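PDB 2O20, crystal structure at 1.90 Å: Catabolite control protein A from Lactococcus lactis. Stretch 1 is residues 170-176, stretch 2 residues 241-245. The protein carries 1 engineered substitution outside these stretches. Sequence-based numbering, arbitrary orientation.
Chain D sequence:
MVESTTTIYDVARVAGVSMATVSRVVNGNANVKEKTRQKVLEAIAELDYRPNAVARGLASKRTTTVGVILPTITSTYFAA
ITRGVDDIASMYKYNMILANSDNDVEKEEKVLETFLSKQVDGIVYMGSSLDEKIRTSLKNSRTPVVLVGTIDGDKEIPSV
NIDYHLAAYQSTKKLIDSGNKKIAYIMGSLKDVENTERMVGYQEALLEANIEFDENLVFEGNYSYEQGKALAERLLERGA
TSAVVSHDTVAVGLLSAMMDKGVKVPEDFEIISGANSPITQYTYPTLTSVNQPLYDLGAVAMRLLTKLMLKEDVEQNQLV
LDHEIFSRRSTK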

# COMPACT_ATOMS: atom_id res chain seq x y z
N GLN D 170 -2.76 -9.44 -25.27
CA GLN D 170 -4.13 -8.88 -25.19
C GLN D 170 -4.10 -7.36 -24.92
O GLN D 170 -4.89 -6.61 -25.49
CB GLN D 170 -4.93 -9.56 -24.08
CG GLN D 170 -5.34 -11.00 -24.38
CD GLN D 170 -5.76 -11.75 -23.13
OE1 GLN D 170 -5.59 -11.26 -22.02
NE2 GLN D 170 -6.31 -12.96 -23.32
N SER D 171 -3.18 -6.90 -24.07
CA SER D 171 -3.03 -5.48 -23.78
C SER D 171 -2.63 -4.67 -25.03
O SER D 171 -3.22 -3.60 -25.34
CB SER D 171 -1.97 -5.27 -22.66
OG SER D 171 -2.39 -5.85 -21.46
N THR D 172 -1.61 -5.16 -25.73
CA THR D 172 -1.12 -4.50 -26.94
C THR D 172 -2.23 -4.48 -28.02
O THR D 172 -2.48 -3.44 -28.62
CB THR D 172 0.16 -5.17 -27.46
OG1 THR D 172 1.13 -5.21 -26.39
CG2 THR D 172 0.74 -4.44 -28.70
N LYS D 173 -2.91 -5.61 -28.23
CA LYS D 173 -4.00 -5.69 -29.20
C LYS D 173 -5.16 -4.74 -28.90
O LYS D 173 -5.75 -4.17 -29.80
CB LYS D 173 -4.53 -7.15 -29.27
CG LYS D 173 -5.39 -7.46 -30.46
CD LYS D 173 -5.77 -8.96 -30.47
CE LYS D 173 -6.45 -9.35 -31.76
NZ LYS D 173 -6.62 -10.83 -31.80
N LYS D 174 -5.48 -4.54 -27.63
CA LYS D 174 -6.49 -3.59 -27.24
C LYS D 174 -6.15 -2.16 -27.70
O LYS D 174 -7.01 -1.41 -28.15
CB LYS D 174 -6.67 -3.63 -25.72
CG LYS D 174 -7.75 -2.73 -25.19
CD LYS D 174 -8.11 -3.06 -23.75
CE LYS D 174 -8.97 -2.00 -23.17
NZ LYS D 174 -10.34 -2.03 -23.75
N LEU D 175 -4.88 -1.78 -27.59
CA LEU D 175 -4.45 -0.44 -28.01
C LEU D 175 -4.39 -0.36 -29.56
O LEU D 175 -4.67 0.68 -30.16
CB LEU D 175 -3.08 -0.11 -27.41
CG LEU D 175 -3.07 0.00 -25.87
CD1 LEU D 175 -1.67 0.09 -25.31
CD2 LEU D 175 -3.90 1.18 -25.41
N ILE D 176 -4.02 -1.46 -30.19
CA ILE D 176 -4.07 -1.54 -31.68
C ILE D 176 -5.50 -1.32 -32.14
O ILE D 176 -5.75 -0.56 -33.06
CB ILE D 176 -3.52 -2.89 -32.19
CG1 ILE D 176 -2.00 -2.90 -32.03
CG2 ILE D 176 -3.87 -3.13 -33.71
CD1 ILE D 176 -1.38 -4.23 -32.15
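Stretch 2 (241-245) TSAVV

Residues 242-245 form an extended strand that packs along the helix of residues 170-176 and runs nearly antiparallel to it, with 167° between their N-to-C directions and a closest axial approach of 8.7 Å. Thr 241 precedes the strand in a loop or turn and makes no contact with the helix. The order of the register agrees with this direction: Val 244 lies over Ser 171 (CA of Val 244 to CA of Ser 171, 6.6 Å), and Ser 242 lies one helical turn further on, over Leu 175 (CA of Ser 242 to CA of Leu 175, 7.1 Å).

Val 244 and Leu 175 cover the most surface. Val 244, with chi1 in the t rotamer, points its CA-to-CB bond toward the helix and places CG2 3.6 Å from CD1 of Leu 175, an apolar contact. CG1 of Val 244 lies 3.7 Å from CB of Ser 171, while CG2 of Val 244 also approaches OG1 of Thr 172 at 4.0 Å. Because side chains alternate along an extended strand, Ser 242 likewise points toward the helix, whereas Ala 243 between them points away. Ser 242, in the p rotamer, sets OG 3.8 Å from CD1 of Leu 175; this buried hydroxyl has no hydrogen-bonding partner in the model. No hydrogen bond links the two segments, which meet through van der Waals packing.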

# COMPACT_ATOMS: atom_id res chain seq x y z
N THR D 241 1.68 7.14 -28.57
CA THR D 241 0.33 7.59 -28.23
C THR D 241 -0.37 6.70 -27.21
O THR D 241 -1.52 6.96 -26.86
CB THR D 241 -0.59 7.70 -29.46
OG1 THR D 241 -0.68 6.40 -30.10
CG2 THR D 241 -0.04 8.78 -30.43
N SER D 242 0.33 5.67 -26.74
CA SER D 242 -0.19 4.78 -25.73
C SER D 242 0.95 3.96 -25.14
O SER D 242 2.07 3.95 -25.69
CB SER D 242 -1.25 3.87 -26.32
OG SER D 242 -0.71 3.09 -27.38
N ALA D 243 0.68 3.29 -24.03
CA ALA D 243 1.63 2.43 -23.39
C ALA D 243 0.97 1.29 -22.62
O ALA D 243 -0.06 1.49 -21.97
CB ALA D 243 2.47 3.25 -22.44
N VAL D 244 1.63 0.13 -22.66
CA VAL D 244 1.39 -1.01 -21.76
C VAL D 244 2.51 -0.98 -20.73
O VAL D 244 3.69 -0.83 -21.08
CB VAL D 244 1.43 -2.35 -22.49
CG1 VAL D 244 1.04 -3.51 -21.51
CG2 VAL D 244 0.55 -2.29 -23.74
N VAL D 245 2.13 -1.06 -19.45
CA VAL D 245 3.05 -0.87 -18.35
C VAL D 245 2.97 -2.07 -17.38
O VAL D 245 1.87 -2.49 -16.97
CB VAL D 245 2.75 0.45 -17.61
CG1 VAL D 245 3.85 0.70 -16.59
CG2 VAL D 245 2.60 1.65 -18.62